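Local coordinates for protein drebrin (Homo sapiens, PDB 5Y1Z) that probably binds actin filaments through its cofilin-like (ADF-homology) domain and helps to shape the actin cytoskeleton of developing neurons, at residues I85-E90 with E124-G129; E20-E25 with D30-T35. All blocks are in the same frame, centred on the assembly; numbering follows the deposited sequence.

Contact 1: residues I85-E90 with E124-G129; sequences INWVGE and EDIDAG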
ATOM      1  N   ILE A  85      15.699   4.137  11.851  1.00 51.42           N
ATOM      2  CA  ILE A  85      15.841   2.910  12.621  1.00 48.32           C
ATOM      3  C   ILE A  85      14.508   2.183  12.591  1.00 47.55           C
ATOM      4  O   ILE A  85      13.491   2.711  13.056  1.00 46.60           O
ATOM      5  CB  ILE A  85      16.267   3.203  14.059  1.00 46.42           C
ATOM      6  CG1 ILE A  85      17.686   3.757  14.045  1.00 48.21           C
ATOM      7  CG2 ILE A  85      16.231   1.912  14.856  1.00 46.84           C
ATOM      8  CD1 ILE A  85      18.019   4.558  15.235  1.00 47.55           C
ATOM      9  N   ASN A  86      14.513   0.998  11.987  1.00 45.21           N
ATOM     10  CA  ASN A  86      13.373   0.097  11.957  1.00 44.60           C
ATOM     11  C   ASN A  86      13.451  -0.763  13.207  1.00 45.04           C
ATOM     12  O   ASN A  86      14.083  -1.825  13.219  1.00 51.40           O
ATOM     13  CB  ASN A  86      13.413  -0.731  10.684  1.00 49.37           C
ATOM     14  CG  ASN A  86      12.340  -1.770  10.639  1.00 53.78           C
ATOM     15  OD1 ASN A  86      11.216  -1.533  11.084  1.00 56.16           O
ATOM     16  ND2 ASN A  86      12.666  -2.932  10.081  1.00 55.37           N
ATOM     17  N   TRP A  87      12.812  -0.295  14.278  1.00 39.04           N
ATOM     18  CA  TRP A  87      12.857  -0.978  15.562  1.00 38.30           C
ATOM     19  C   TRP A  87      11.716  -1.980  15.727  1.00 41.15           C
ATOM     20  O   TRP A  87      10.528  -1.626  15.642  1.00 39.74           O
ATOM     21  CB  TRP A  87      12.810   0.034  16.702  1.00 36.14           C
ATOM     22  CG  TRP A  87      12.715  -0.612  18.056  1.00 34.09           C
ATOM     23  CD1 TRP A  87      11.581  -0.951  18.722  1.00 33.23           C
ATOM     24  CD2 TRP A  87      13.812  -1.003  18.898  1.00 35.13           C
ATOM     25  NE1 TRP A  87      11.892  -1.513  19.928  1.00 36.23           N
ATOM     26  CE2 TRP A  87      13.256  -1.554  20.068  1.00 35.82           C
ATOM     27  CE3 TRP A  87      15.211  -0.909  18.790  1.00 32.61           C
ATOM     28  CZ2 TRP A  87      14.050  -2.030  21.125  1.00 37.46           C
ATOM     29  CZ3 TRP A  87      15.998  -1.385  19.841  1.00 34.22           C
ATOM     30  CH2 TRP A  87      15.416  -1.939  20.984  1.00 35.13           C
ATOM     31  N   VAL A  88      12.075  -3.218  16.025  1.00 40.19           N
ATOM     32  CA  VAL A  88      11.099  -4.221  16.384  1.00 41.43           C
ATOM     33  C   VAL A  88      11.519  -4.794  17.721  1.00 45.61           C
ATOM     34  O   VAL A  88      12.568  -5.440  17.824  1.00 50.01           O
ATOM     35  CB  VAL A  88      10.969  -5.319  15.324  1.00 41.97           C
ATOM     36  CG1 VAL A  88       9.859  -6.272  15.702  1.00 43.42           C
ATOM     37  CG2 VAL A  88      10.669  -4.686  13.977  1.00 39.98           C
ATOM     38  N   GLY A  89      10.721  -4.538  18.748  1.00 44.11           N
ATOM     39  CA  GLY A  89      11.062  -5.034  20.059  1.00 42.22           C
ATOM     40  C   GLY A  89      11.063  -6.547  20.081  1.00 44.50           C
ATOM     41  O   GLY A  89      10.276  -7.201  19.397  1.00 46.61           O
ATOM     42  N   GLU A  90      11.986  -7.103  20.869  1.00 48.21           N
ATOM     43  CA  GLU A  90      12.096  -8.550  21.052  1.00 50.17           C
ATOM     44  C   GLU A  90      10.793  -9.182  21.521  1.00 52.78           C
ATOM     45  O   GLU A  90      10.632 -10.401  21.406  1.00 58.48           O
ATOM     46  CB  GLU A  90      13.219  -8.881  22.050  1.00 49.41           C
ATOM     47  N   GLU A 124      21.826  -2.544  21.443  1.00 62.53           N
ATOM     48  CA  GLU A 124      23.140  -2.907  20.936  1.00 67.54           C
ATOM     49  C   GLU A 124      23.207  -2.912  19.414  1.00 67.31           C
ATOM     50  O   GLU A 124      24.312  -2.875  18.864  1.00 72.38           O
ATOM     51  CB  GLU A 124      23.545  -4.270  21.476  1.00 79.08           C
ATOM     52  CG  GLU A 124      23.389  -4.393  22.970  1.00 87.19           C
ATOM     53  CD  GLU A 124      23.343  -5.831  23.420  1.00 95.43           C
ATOM     54  OE1 GLU A 124      22.229  -6.412  23.388  1.00 95.42           O
ATOM     55  OE2 GLU A 124      24.414  -6.376  23.797  1.00100.94           O
ATOM     56  N   ASP A 125      22.067  -2.979  18.719  1.00 59.14           N
ATOM     57  CA  ASP A 125      22.091  -2.869  17.264  1.00 55.76           C
ATOM     58  C   ASP A 125      22.324  -1.439  16.802  1.00 55.28           C
ATOM     59  O   ASP A 125      22.540  -1.214  15.605  1.00 56.98           O
ATOM     60  CB  ASP A 125      20.780  -3.384  16.661  1.00 55.19           C
ATOM     61  CG  ASP A 125      20.517  -4.852  16.965  1.00 61.46           C
ATOM     62  OD1 ASP A 125      19.331  -5.237  17.084  1.00 61.92           O
ATOM     63  OD2 ASP A 125      21.485  -5.624  17.113  1.00 65.48           O
ATOM     64  N   ILE A 126      22.321  -0.477  17.720  1.00 54.54           N
ATOM     65  CA  ILE A 126      22.388   0.935  17.368  1.00 57.32           C
ATOM     66  C   ILE A 126      23.717   1.528  17.800  1.00 64.04           C
ATOM     67  O   ILE A 126      23.803   2.234  18.810  1.00 65.31           O
ATOM     68  CB  ILE A 126      21.193   1.676  17.986  1.00 53.00           C
ATOM     69  CG1 ILE A 126      19.911   1.006  17.484  1.00 47.69           C
ATOM     70  CG2 ILE A 126      21.225   3.174  17.688  1.00 51.43           C
ATOM     71  CD1 ILE A 126      18.701   1.546  18.072  1.00 44.62           C
ATOM     72  N   ASP A 127      24.758   1.236  17.022  1.00 69.70           N
ATOM     73  CA  ASP A 127      26.120   1.710  17.259  1.00 73.01           C
ATOM     74  C   ASP A 127      26.402   2.922  16.377  1.00 68.22           C
ATOM     75  O   ASP A 127      26.530   2.788  15.153  1.00 66.37           O
ATOM     76  CB  ASP A 127      27.125   0.593  16.989  1.00 80.70           C
ATOM     77  CG  ASP A 127      28.532   1.003  17.286  1.00 88.08           C
ATOM     78  OD1 ASP A 127      29.119   1.734  16.464  1.00 91.79           O
ATOM     79  OD2 ASP A 127      29.048   0.610  18.349  1.00 91.90           O
ATOM     80  N   ALA A 128      26.537   4.092  17.012  1.00 67.43           N
ATOM     81  CA  ALA A 128      26.776   5.339  16.286  1.00 66.19           C
ATOM     82  C   ALA A 128      27.956   5.231  15.320  1.00 67.85           C
ATOM     83  O   ALA A 128      27.900   5.757  14.197  1.00 65.74           O
ATOM     84  CB  ALA A 128      26.991   6.475  17.285  1.00 65.18           C
ATOM     85  N   GLY A 129      29.031   4.553  15.734  1.00 70.11           N
ATOM     86  CA  GLY A 129      30.147   4.336  14.826  1.00 71.42           C
ATOM     87  C   GLY A 129      29.754   3.533  13.597  1.00 71.16           C
ATOM     88  O   GLY A 129      29.939   3.983  12.466  1.00 73.28           O
TER
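Ile85, on strand 81-88 of the ADF-homology fold, meets Ile126, in the connection that leads from the edge strand 116-120 to the C-terminal helix 128-134. The CG2 methyl of Ile85 lies 4.1 Å from CD1 of Ile126, and its own CD1 is almost as near, at 4.2 Å from the same Ile126 CD1. The two isoleucines cross at about a right angle, with the end of Ile126 reaching both branches of Ile85. The next side chain to reach Ile126 is Trp87. With CG anti to the backbone N (chi1 174°), its indole carries the six-membered ring nearer, and CE3 comes to 4.3 Å from Ile126 CD1 on an oblique approach. NE1 of the indole donates to Glu61 O, which helps to set the turn of the ring, and the ring stacks with Phe60, which also touches both isoleucines. Ile85, Trp87 and Ile126 all touch Ala120 of strand 116-120, which runs parallel to strand 81-88; of the three, Ile126 alone is partly exposed. The chain on either side of Ile126 is held by aspartates: Asp125 OD1 accepts from the backbone N of Ser121 and Ser122, and Asp127, at the N-cap of helix 128-134, accepts the backbone N-H of Ala130 at OD1.

Contact 2: residues E20-E25 with D30-T35; sequences EEVIRE and DWALYT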
ATOM      1  N   GLU A  20      10.103  17.895  10.463  1.00 46.20           N
ATOM      2  CA  GLU A  20      10.604  19.191  10.031  1.00 47.10           C
ATOM      3  C   GLU A  20      11.596  19.746  11.046  1.00 46.98           C
ATOM      4  O   GLU A  20      12.617  20.326  10.665  1.00 47.69           O
ATOM      5  CB  GLU A  20       9.435  20.145   9.792  1.00 50.00           C
ATOM      6  CG  GLU A  20       9.836  21.559   9.445  1.00 64.28           C
ATOM      7  CD  GLU A  20       8.678  22.367   8.884  1.00 79.43           C
ATOM      8  OE1 GLU A  20       7.680  22.584   9.620  1.00 84.11           O
ATOM      9  OE2 GLU A  20       8.760  22.795   7.709  1.00 85.17           O
ATOM     10  N   GLU A  21      11.316  19.568  12.348  1.00 51.79           N
ATOM     11  CA  GLU A  21      12.284  19.970  13.372  1.00 55.52           C
ATOM     12  C   GLU A  21      13.610  19.244  13.196  1.00 53.85           C
ATOM     13  O   GLU A  21      14.681  19.840  13.361  1.00 53.72           O
ATOM     14  CB  GLU A  21      11.736  19.690  14.765  1.00 63.82           C
ATOM     15  CG  GLU A  21      11.126  20.875  15.436  1.00 76.73           C
ATOM     16  CD  GLU A  21      12.142  21.653  16.257  1.00 90.28           C
ATOM     17  OE1 GLU A  21      12.750  21.053  17.183  1.00 91.76           O
ATOM     18  OE2 GLU A  21      12.327  22.870  15.982  1.00 96.97           O
ATOM     19  N   VAL A  22      13.562  17.956  12.848  1.00 54.06           N
ATOM     20  CA  VAL A  22      14.810  17.221  12.661  1.00 54.57           C
ATOM     21  C   VAL A  22      15.560  17.707  11.420  1.00 58.17           C
ATOM     22  O   VAL A  22      16.795  17.781  11.424  1.00 59.47           O
ATOM     23  CB  VAL A  22      14.530  15.709  12.594  1.00 49.98           C
ATOM     24  CG1 VAL A  22      15.759  14.972  12.116  1.00 49.51           C
ATOM     25  CG2 VAL A  22      14.083  15.189  13.948  1.00 46.22           C
ATOM     26  N   ILE A  23      14.843  18.083  10.358  1.00 61.35           N
ATOM     27  CA  ILE A  23      15.514  18.503   9.127  1.00 62.60           C
ATOM     28  C   ILE A  23      16.149  19.880   9.290  1.00 64.18           C
ATOM     29  O   ILE A  23      17.207  20.162   8.718  1.00 64.70           O
ATOM     30  CB  ILE A  23      14.529  18.489   7.941  1.00 66.71           C
ATOM     31  CG1 ILE A  23      13.923  17.110   7.735  1.00 65.33           C
ATOM     32  CG2 ILE A  23      15.235  18.887   6.679  1.00 72.94           C
ATOM     33  CD1 ILE A  23      14.946  16.022   7.574  1.00 64.28           C
ATOM     34  N   ARG A  24      15.502  20.771  10.039  1.00 65.52           N
ATOM     35  CA  ARG A  24      15.996  22.141  10.160  1.00 70.67           C
ATOM     36  C   ARG A  24      17.369  22.189  10.826  1.00 72.67           C
ATOM     37  O   ARG A  24      17.584  21.614  11.899  1.00 71.07           O
ATOM     38  CB  ARG A  24      14.994  23.002  10.938  1.00 68.37           C
ATOM     39  N   GLU A  25      18.298  22.900  10.191  1.00 80.44           N
ATOM     40  CA  GLU A  25      19.627  23.057  10.769  1.00 86.49           C
ATOM     41  C   GLU A  25      19.586  23.884  12.049  1.00 90.66           C
ATOM     42  O   GLU A  25      20.372  23.632  12.968  1.00 89.43           O
ATOM     43  CB  GLU A  25      20.574  23.703   9.757  1.00 93.01           C
ATOM     44  N   ASP A  30      17.525  16.625  16.919  1.00 54.28           N
ATOM     45  CA  ASP A  30      18.052  15.862  15.802  1.00 51.09           C
ATOM     46  C   ASP A  30      17.494  14.450  15.781  1.00 48.28           C
ATOM     47  O   ASP A  30      17.988  13.616  15.007  1.00 47.06           O
ATOM     48  CB  ASP A  30      19.590  15.821  15.820  1.00 52.30           C
ATOM     49  CG  ASP A  30      20.171  15.200  17.094  1.00 54.62           C
ATOM     50  OD1 ASP A  30      19.417  14.815  18.008  1.00 53.30           O
ATOM     51  OD2 ASP A  30      21.415  15.107  17.177  1.00 58.55           O
ATOM     52  N   TRP A  31      16.471  14.158  16.584  1.00 43.45           N
ATOM     53  CA  TRP A  31      15.817  12.876  16.391  1.00 44.05           C
ATOM     54  C   TRP A  31      14.342  12.986  16.731  1.00 44.92           C
ATOM     55  O   TRP A  31      13.929  13.811  17.555  1.00 45.73           O
ATOM     56  CB  TRP A  31      16.467  11.754  17.216  1.00 41.87           C
ATOM     57  CG  TRP A  31      16.349  11.904  18.709  1.00 39.32           C
ATOM     58  CD1 TRP A  31      17.276  12.442  19.547  1.00 41.11           C
ATOM     59  CD2 TRP A  31      15.254  11.490  19.536  1.00 38.85           C
ATOM     60  NE1 TRP A  31      16.825  12.407  20.850  1.00 42.00           N
ATOM     61  CE2 TRP A  31      15.588  11.825  20.873  1.00 40.27           C
ATOM     62  CE3 TRP A  31      14.019  10.882  19.278  1.00 39.89           C
ATOM     63  CZ2 TRP A  31      14.741  11.562  21.950  1.00 39.50           C
ATOM     64  CZ3 TRP A  31      13.169  10.621  20.352  1.00 41.86           C
ATOM     65  CH2 TRP A  31      13.540  10.961  21.676  1.00 41.86           C
ATOM     66  N   ALA A  32      13.558  12.144  16.057  1.00 41.63           N
ATOM     67  CA  ALA A  32      12.142  11.964  16.322  1.00 40.14           C
ATOM     68  C   ALA A  32      11.850  10.464  16.318  1.00 41.04           C
ATOM     69  O   ALA A  32      12.527   9.685  15.646  1.00 40.97           O
ATOM     70  CB  ALA A  32      11.276  12.735  15.310  1.00 37.64           C
ATOM     71  N   LEU A  33      10.891  10.053  17.144  1.00 41.36           N
ATOM     72  CA  LEU A  33      10.576   8.647  17.358  1.00 38.80           C
ATOM     73  C   LEU A  33       9.072   8.473  17.208  1.00 39.05           C
ATOM     74  O   LEU A  33       8.293   9.061  17.983  1.00 41.25           O
ATOM     75  CB  LEU A  33      11.038   8.195  18.754  1.00 38.74           C
ATOM     76  CG  LEU A  33      10.667   6.774  19.131  1.00 35.19           C
ATOM     77  CD1 LEU A  33      11.401   5.817  18.195  1.00 31.76           C
ATOM     78  CD2 LEU A  33      11.013   6.533  20.591  1.00 33.35           C
ATOM     79  N   TYR A  34       8.674   7.612  16.274  1.00 38.32           N
ATOM     80  CA  TYR A  34       7.272   7.309  15.982  1.00 41.54           C
ATOM     81  C   TYR A  34       6.932   5.846  16.261  1.00 43.89           C
ATOM     82  O   TYR A  34       7.807   4.981  16.320  1.00 45.25           O
ATOM     83  CB  TYR A  34       6.926   7.617  14.515  1.00 41.25           C
ATOM     84  CG  TYR A  34       7.409   8.957  14.009  1.00 42.17           C
ATOM     85  CD1 TYR A  34       6.610  10.087  14.156  1.00 42.81           C
ATOM     86  CD2 TYR A  34       8.644   9.100  13.378  1.00 40.83           C
ATOM     87  CE1 TYR A  34       7.008  11.315  13.704  1.00 42.60           C
ATOM     88  CE2 TYR A  34       9.058  10.352  12.915  1.00 41.23           C
ATOM     89  CZ  TYR A  34       8.223  11.452  13.086  1.00 42.29           C
ATOM     90  OH  TYR A  34       8.571  12.710  12.657  1.00 43.47           O
ATOM     91  N   THR A  35       5.644   5.578  16.458  1.00 43.04           N
ATOM     92  CA  THR A  35       5.178   4.232  16.784  1.00 44.32           C
ATOM     93  C   THR A  35       3.700   4.134  16.424  1.00 45.47           C
ATOM     94  O   THR A  35       3.053   5.134  16.099  1.00 45.42           O
ATOM     95  CB  THR A  35       5.416   3.879  18.259  1.00 44.25           C
ATOM     96  OG1 THR A  35       5.128   2.488  18.472  1.00 42.89           O
ATOM     97  CG2 THR A  35       4.536   4.730  19.172  1.00 41.89           C
TER
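Two successive peptide planes, Asp30-Trp31 and Trp31-Ala32, each carry a methyl of Val22 over one face. CG2 stands almost straight above the carbonyl carbon of the second, 3.6 Å from Trp31 C, while CG1 lies over the first, 3.9 Å from Asp30 O. The Trp31 side chain leaves from the other face of its peptide, so the indole turns its back on the helix; NE1 at its edge donates to Glu50 O, and the ring meets His59 with the planes at about 40°. This is the packing of helix 12-23 on the central sheet of the ADF-homology domain, at the point where the helix ends and the chain soon turns back into strand 31-36. A classic beta bulge starts the strand, Asp30 and Trp31 both facing Gly49. Val22 holds CG1 anti to its own nitrogen (chi1 168°), which sends CG2 to the Ala32 side, 4.0 Å from Ala32 CB. Replacing it with an alanine would probably open a gap over both peptide faces and leave the Ala32 methyl without its partner from the helix. Val22 also touches Phe69 and Ser71 of the neighbouring strand 65-72. One turn of the helix closes with Arg24 N donating to Glu20 O, 3.0 Å apart.

How the contacts relate
Both contacts are buried and serve the same sheet, but they lie on opposite sides of the chain's centre, about 17 Å apart between centres. Contact 1 joins strand 81-88 to the run leading into the last helix, on the sheet face that also receives helix 52-56; contact 2 sets the end of helix 12-23 against strand 31-36 on the other face. Strand 65-72 lies between the two strands and pairs with both. Their chemistry differs accordingly: contact 1 brings together large side chains from segments distant in sequence, whereas contact 2 closes within a few residues and sets one valine largely against backbone.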